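Local coordinates for protein endoglucanase (Clostridium thermocellum, PDB 2E4T) that hydrolyses internal beta-1,4-glucosidic linkages in cellulose and xyloglucan, this chain being its family 44 glycoside hydrolase part, at residues 54-59 / 86-91. Numbering follows the deposited sequence.
Sequences ENNFSN and PASVVT. With CA (calcium ion), chain C.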
ATOM      1  N   GLU A  54      15.747 -19.663   5.643  1.00  5.68           N
ATOM      2  CA  GLU A  54      16.183 -20.989   6.090  1.00  6.22           C
ATOM      3  C   GLU A  54      16.139 -21.140   7.594  1.00  6.77           C
ATOM      4  O   GLU A  54      15.916 -22.239   8.094  1.00  9.11           O
ATOM      5  CB  GLU A  54      17.602 -21.282   5.595  1.00  6.70           C
ATOM      6  CG  GLU A  54      17.748 -21.213   4.082  1.00  6.56           C
ATOM      7  CD  GLU A  54      19.146 -21.631   3.605  1.00  6.51           C
ATOM      8  OE1 GLU A  54      20.099 -21.682   4.451  1.00  6.95           O
ATOM      9  OE2 GLU A  54      19.316 -21.904   2.389  1.00  7.05           O
ATOM     10  N   ASN A  55      16.408 -20.033   8.315  1.00  6.53           N
ATOM     11  CA  ASN A  55      16.521 -20.079   9.799  1.00  6.90           C
ATOM     12  C   ASN A  55      15.737 -18.998  10.493  1.00  6.25           C
ATOM     13  O   ASN A  55      15.717 -18.972  11.730  1.00  7.30           O
ATOM     14  CB  ASN A  55      17.986 -20.093  10.204  1.00  8.48           C
ATOM     15  CG  ASN A  55      18.699 -18.889   9.695  1.00  8.59           C
ATOM     16  OD1 ASN A  55      18.109 -17.821   9.459  1.00  8.24           O
ATOM     17  ND2 ASN A  55      20.015 -19.032   9.512  1.00 11.97           N
ATOM     18  N   ASN A  56      15.062 -18.100   9.753  1.00  5.75           N
ATOM     19  CA  ASN A  56      14.189 -17.049  10.294  1.00  6.00           C
ATOM     20  C   ASN A  56      14.913 -15.885  10.974  1.00  5.79           C
ATOM     21  O   ASN A  56      14.210 -15.007  11.504  1.00  6.60           O
ATOM     22  CB  ASN A  56      13.083 -17.604  11.183  1.00  6.17           C
ATOM     23  CG  ASN A  56      12.250 -18.599  10.431  1.00  6.04           C
ATOM     24  OD1 ASN A  56      11.515 -18.236   9.485  1.00  6.48           O
ATOM     25  ND2 ASN A  56      12.356 -19.861  10.804  1.00  7.21           N
ATOM     26  N   PHE A  57      16.237 -15.853  10.943  1.00  5.87           N
ATOM     27  CA  PHE A  57      16.930 -14.700  11.483  1.00  5.88           C
ATOM     28  C   PHE A  57      16.778 -13.512  10.538  1.00  5.86           C
ATOM     29  O   PHE A  57      16.510 -13.659   9.333  1.00  6.07           O
ATOM     30  CB  PHE A  57      18.409 -15.020  11.720  1.00  6.63           C
ATOM     31  CG  PHE A  57      18.604 -16.157  12.700  1.00  7.06           C
ATOM     32  CD1 PHE A  57      18.014 -16.138  13.945  1.00  8.93           C
ATOM     33  CD2 PHE A  57      19.468 -17.220  12.404  1.00  8.09           C
ATOM     34  CE1 PHE A  57      18.225 -17.158  14.857  1.00 10.88           C
ATOM     35  CE2 PHE A  57      19.683 -18.259  13.288  1.00  9.03           C
ATOM     36  CZ  PHE A  57      19.058 -18.219  14.518  1.00 11.36           C
ATOM     37  N   SER A  58      16.995 -12.316  11.087  1.00  5.78           N
ATOM     38  CA  SER A  58      16.922 -11.096  10.294  1.00  5.81           C
ATOM     39  C   SER A  58      17.739 -10.025  11.030  1.00  5.59           C
ATOM     40  O   SER A  58      18.175 -10.235  12.167  1.00  6.04           O
ATOM     41  CB  SER A  58      15.469 -10.607  10.110  1.00  5.85           C
ATOM     42  OG  SER A  58      14.871 -10.273  11.358  1.00  6.30           O
ATOM     43  N   ASN A  59      17.919  -8.872  10.353  1.00  5.68           N
ATOM     44  CA  ASN A  59      18.786  -7.829  10.875  1.00  5.62           C
ATOM     45  C   ASN A  59      18.033  -6.504  10.928  1.00  5.76           C
ATOM     46  O   ASN A  59      17.351  -6.087   9.987  1.00  6.21           O
ATOM     47  CB  ASN A  59      20.056  -7.726   9.999  1.00  5.77           C
ATOM     48  CG  ASN A  59      21.147  -6.906  10.688  1.00  5.73           C
ATOM     49  OD1 ASN A  59      21.097  -5.662  10.685  1.00  6.13           O
ATOM     50  ND2 ASN A  59      22.096  -7.584  11.341  1.00  6.03           N
ATOM     51  N   PRO A  86      11.893 -23.928   8.392  1.00  7.94           N
ATOM     52  CA  PRO A  86      12.069 -22.959   7.305  1.00  7.33           C
ATOM     53  C   PRO A  86      10.799 -22.139   7.083  1.00  6.35           C
ATOM     54  O   PRO A  86       9.679 -22.668   7.077  1.00  7.19           O
ATOM     55  CB  PRO A  86      12.428 -23.801   6.079  1.00  9.18           C
ATOM     56  CG  PRO A  86      13.126 -25.023   6.725  1.00 11.48           C
ATOM     57  CD  PRO A  86      12.290 -25.296   7.986  1.00 10.02           C
ATOM     58  N   ALA A  87      11.030 -20.845   6.851  1.00  6.13           N
ATOM     59  CA  ALA A  87       9.965 -19.917   6.477  1.00  6.14           C
ATOM     60  C   ALA A  87       8.876 -19.783   7.510  1.00  6.26           C
ATOM     61  O   ALA A  87       7.827 -19.200   7.175  1.00  6.33           O
ATOM     62  CB  ALA A  87       9.371 -20.268   5.090  1.00  7.21           C
ATOM     63  N   SER A  88       9.080 -20.200   8.771  1.00  6.27           N
ATOM     64  CA  SER A  88       7.971 -20.111   9.741  1.00  5.88           C
ATOM     65  C   SER A  88       7.531 -18.676   9.976  1.00  5.66           C
ATOM     66  O   SER A  88       6.333 -18.448  10.290  1.00  6.32           O
ATOM     67  CB  SER A  88       8.315 -20.812  11.039  1.00  6.74           C
ATOM     68  OG  SER A  88       9.421 -20.150  11.633  1.00  7.21           O
ATOM     69  N   VAL A  89       8.407 -17.682   9.861  1.00  5.98           N
ATOM     70  CA  VAL A  89       7.933 -16.287   9.957  1.00  6.00           C
ATOM     71  C   VAL A  89       6.865 -16.043   8.876  1.00  5.70           C
ATOM     72  O   VAL A  89       5.822 -15.420   9.150  1.00  6.11           O
ATOM     73  CB  VAL A  89       9.131 -15.325   9.803  1.00  5.81           C
ATOM     74  CG1 VAL A  89       8.679 -13.915   9.470  1.00  6.34           C
ATOM     75  CG2 VAL A  89       9.946 -15.343  11.066  1.00  6.42           C
ATOM     76  N   VAL A  90       7.153 -16.452   7.648  1.00  5.64           N
ATOM     77  CA  VAL A  90       6.279 -16.172   6.500  1.00  5.55           C
ATOM     78  C   VAL A  90       5.045 -17.064   6.507  1.00  5.73           C
ATOM     79  O   VAL A  90       3.936 -16.597   6.173  1.00  5.97           O
ATOM     80  CB  VAL A  90       7.089 -16.237   5.202  1.00  6.36           C
ATOM     81  CG1 VAL A  90       6.190 -16.223   3.992  1.00  6.96           C
ATOM     82  CG2 VAL A  90       8.071 -15.061   5.174  1.00  8.48           C
ATOM     83  N   THR A  91       5.200 -18.344   6.893  1.00  5.99           N
ATOM     84  CA  THR A  91       4.026 -19.197   6.918  1.00  6.47           C
ATOM     85  C   THR A  91       3.104 -18.825   8.091  1.00  5.94           C
ATOM     86  O   THR A  91       1.860 -18.910   7.947  1.00  6.80           O
ATOM     87  CB  THR A  91       4.401 -20.680   6.928  1.00  6.82           C
ATOM     88  OG1 THR A  91       5.121 -21.014   8.138  1.00  7.23           O
ATOM     89  CG2 THR A  91       5.241 -21.052   5.714  1.00  7.67           C
TER
HETATM   90 CA    CA C 701      21.707 -22.367   2.633  1.00  7.15          CA
HETATM   91  O   HOH W   1      21.348 -23.672   0.677  1.00  9.04           O
HETATM   92  O   HOH W   2      23.054 -21.261   4.268  1.00 10.82           O
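The loop running from E54 into the short strand 58-59 passes the start of helix 88-99, the CA atoms being 4.7 Å apart at E54 and P86 and 6.3 Å apart at N56 and V89. N56, with CG anti to its carbonyl carbon (chi1 -57°), carries most of the contact by directing its amide at the first turn of the helix. Its OD1 accepts a nearly straight hydrogen bond from V89 N (3.2 Å, 177° at the hydrogen), although the donor stands above the plane of the amide. OD1 also accepts a bond from Y51, while ND2 donates to the carbonyl of T85, so both ends of this buried amide are held and its flip state is fixed. S88 OG lies 3.1 Å from N56 ND2 but at a poor angle for bonding; the hydroxyl bonds to E82 O instead. V89 CG2 packs beside N56, 3.9 Å from CB. The backbone O of E54 rests against P86 CA, 4.0 Å away. The CB of E54 points away from 86-91, and the chain, extended beyond CG, brings OE1 and OE2 onto the calcium ion. D150, D153, Y155 and two waters complete the site. An Asx turn, N55 OD1 to F57 N, shapes the loop. A loop asparagine thus takes up a first-turn N-H of helix 88-99, which links parallel strands 40-43 and 104-109 in a beta-alpha-beta crossover of the TIM-like barrel, joining it to the calcium-binding loop.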